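Local atomic coordinates of macrophage migration inhibitory factor-like protein (Entamoeba histolytica, PDB entry 6CUQ), a protein that belongs to the macrophage migration inhibitory factor family and assembles as a trimer of alpha/beta subunits. Residues A66-K71 with I102-T107. Residues are numbered along the deposited sequence; the frame is centred on the assembly and turned at random.
Sequences AFIDIK and IYLNFT
Strands 66-71 and 102-107 run parallel, in register from A66/I102 to K71/T107. Five backbone hydrogen bonds join them. Y103 N donates to A66 O from above the carbonyl plane, at 3.2 Å. I68 N donates to Y103 O, and I70 N to N105 O at 2.8 Å. N105 N donates to I68 O and T107 N to I70 O, both nearly along the C=O axis; the T107 bond is more bent.

Apolar A66, I68, I70, I102, L104 and F106 share one face. I68 and L104 lie alongside each other, CB of I68 3.9 Å from CG of L104. The F106 ring sets CD1 3.7 Å from CB of I70. Helix 80-95 covers this face, with Y87 against I68 and I70.

On the other, more polar face, F67 holds CG anti to the backbone N (chi1 -176°), bringing its ring to strand 102-107. CD2 of F67 touches CB of Y103 at 3.7 Å. N105 OD1 sits at the ring edge, 3.5 Å from CZ of F67, ring and amide planes 70° apart. ND2 of N105 donates a hydrogen bond to L104 O from above the carbonyl plane, at 2.7 Å. K71, beside T107, has NZ hydrogen-bonded to OD1 of N105 of the third subunit.

Strand 66-72, helix 80-95 and strand 102-108 form a beta-alpha-beta unit of the MIF fold, whose sheet continues antiparallel from Y103-N105 into the second subunit.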
# COMPACT_ATOMS: atom_id res chain seq x y z
N ALA B 66 10.84 -7.30 -1.83
CA ALA B 66 10.02 -6.19 -2.27
C ALA B 66 8.61 -6.69 -2.51
O ALA B 66 8.36 -7.89 -2.63
CB ALA B 66 10.58 -5.53 -3.54
N PHE B 67 7.68 -5.74 -2.53
CA PHE B 67 6.31 -5.94 -2.99
C PHE B 67 5.97 -4.74 -3.86
O PHE B 67 6.13 -3.60 -3.43
CB PHE B 67 5.35 -6.07 -1.81
CG PHE B 67 3.94 -6.38 -2.21
CD1 PHE B 67 2.98 -5.39 -2.27
CD2 PHE B 67 3.57 -7.68 -2.51
CE1 PHE B 67 1.68 -5.68 -2.65
CE2 PHE B 67 2.27 -7.99 -2.87
CZ PHE B 67 1.32 -6.99 -2.94
N ILE B 68 5.51 -5.00 -5.09
CA ILE B 68 5.30 -3.95 -6.09
C ILE B 68 3.83 -3.95 -6.46
O ILE B 68 3.32 -4.93 -7.04
CB ILE B 68 6.19 -4.15 -7.32
CG1 ILE B 68 7.66 -4.28 -6.90
CG2 ILE B 68 6.03 -2.97 -8.28
CD1 ILE B 68 8.61 -4.61 -8.03
N ASP B 69 3.13 -2.88 -6.12
CA ASP B 69 1.68 -2.76 -6.30
C ASP B 69 1.44 -1.90 -7.54
O ASP B 69 1.57 -0.68 -7.48
CB ASP B 69 1.06 -2.15 -5.06
CG ASP B 69 -0.39 -2.52 -4.88
OD1 ASP B 69 -0.98 -3.17 -5.78
OD2 ASP B 69 -0.95 -2.13 -3.84
N ILE B 70 1.08 -2.54 -8.66
CA ILE B 70 0.83 -1.84 -9.92
C ILE B 70 -0.66 -1.64 -10.09
O ILE B 70 -1.44 -2.60 -10.02
CB ILE B 70 1.39 -2.63 -11.12
CG1 ILE B 70 2.86 -3.01 -10.91
CG2 ILE B 70 1.16 -1.84 -12.43
CD1 ILE B 70 3.79 -1.87 -11.03
N LYS B 71 -1.06 -0.41 -10.35
CA LYS B 71 -2.47 -0.06 -10.49
C LYS B 71 -2.65 0.91 -11.65
O LYS B 71 -1.76 1.73 -11.93
CB LYS B 71 -3.01 0.54 -9.18
CG LYS B 71 -3.15 -0.48 -8.04
CD LYS B 71 -3.72 0.17 -6.81
CE LYS B 71 -4.74 -0.72 -6.14
NZ LYS B 71 -5.54 0.02 -5.13
N ILE B 102 10.61 -11.14 -4.69
CA ILE B 102 9.79 -10.01 -5.13
C ILE B 102 8.41 -10.53 -5.50
O ILE B 102 8.28 -11.43 -6.33
CB ILE B 102 10.42 -9.28 -6.33
CG1 ILE B 102 11.81 -8.75 -5.97
CG2 ILE B 102 9.47 -8.20 -6.85
CD1 ILE B 102 12.57 -8.19 -7.13
N TYR B 103 7.37 -9.95 -4.90
CA TYR B 103 6.00 -10.19 -5.31
C TYR B 103 5.43 -8.94 -5.97
O TYR B 103 5.77 -7.81 -5.60
CB TYR B 103 5.11 -10.58 -4.13
CG TYR B 103 5.14 -12.04 -3.75
CD1 TYR B 103 5.60 -13.00 -4.63
CD2 TYR B 103 4.71 -12.45 -2.50
CE1 TYR B 103 5.63 -14.33 -4.28
CE2 TYR B 103 4.74 -13.76 -2.13
CZ TYR B 103 5.19 -14.71 -3.02
OH TYR B 103 5.21 -16.04 -2.62
N LEU B 104 4.57 -9.15 -6.95
CA LEU B 104 3.88 -8.05 -7.62
C LEU B 104 2.39 -8.32 -7.65
O LEU B 104 1.94 -9.48 -7.65
CB LEU B 104 4.39 -7.86 -9.04
CG LEU B 104 5.86 -7.49 -9.21
CD1 LEU B 104 6.71 -8.75 -9.43
CD2 LEU B 104 6.00 -6.51 -10.37
N ASN B 105 1.62 -7.23 -7.68
CA ASN B 105 0.17 -7.26 -7.80
C ASN B 105 -0.26 -6.29 -8.90
O ASN B 105 0.30 -5.20 -9.03
CB ASN B 105 -0.50 -6.88 -6.47
CG ASN B 105 -0.81 -8.10 -5.62
OD1 ASN B 105 -1.56 -8.02 -4.64
ND2 ASN B 105 -0.24 -9.25 -5.99
N PHE B 106 -1.26 -6.70 -9.66
CA PHE B 106 -1.79 -5.90 -10.76
C PHE B 106 -3.29 -5.71 -10.55
O PHE B 106 -4.02 -6.68 -10.33
CB PHE B 106 -1.51 -6.56 -12.11
CG PHE B 106 -0.06 -6.85 -12.32
CD1 PHE B 106 0.78 -5.88 -12.83
CD2 PHE B 106 0.46 -8.08 -11.97
CE1 PHE B 106 2.12 -6.15 -13.02
CE2 PHE B 106 1.80 -8.35 -12.14
CZ PHE B 106 2.64 -7.38 -12.67
N THR B 107 -3.73 -4.46 -10.64
CA THR B 107 -5.10 -4.11 -10.31
C THR B 107 -5.58 -3.05 -11.28
O THR B 107 -5.00 -1.97 -11.38
CB THR B 107 -5.19 -3.61 -8.86
OG1 THR B 107 -4.58 -4.57 -7.98
CG2 THR B 107 -6.64 -3.43 -8.45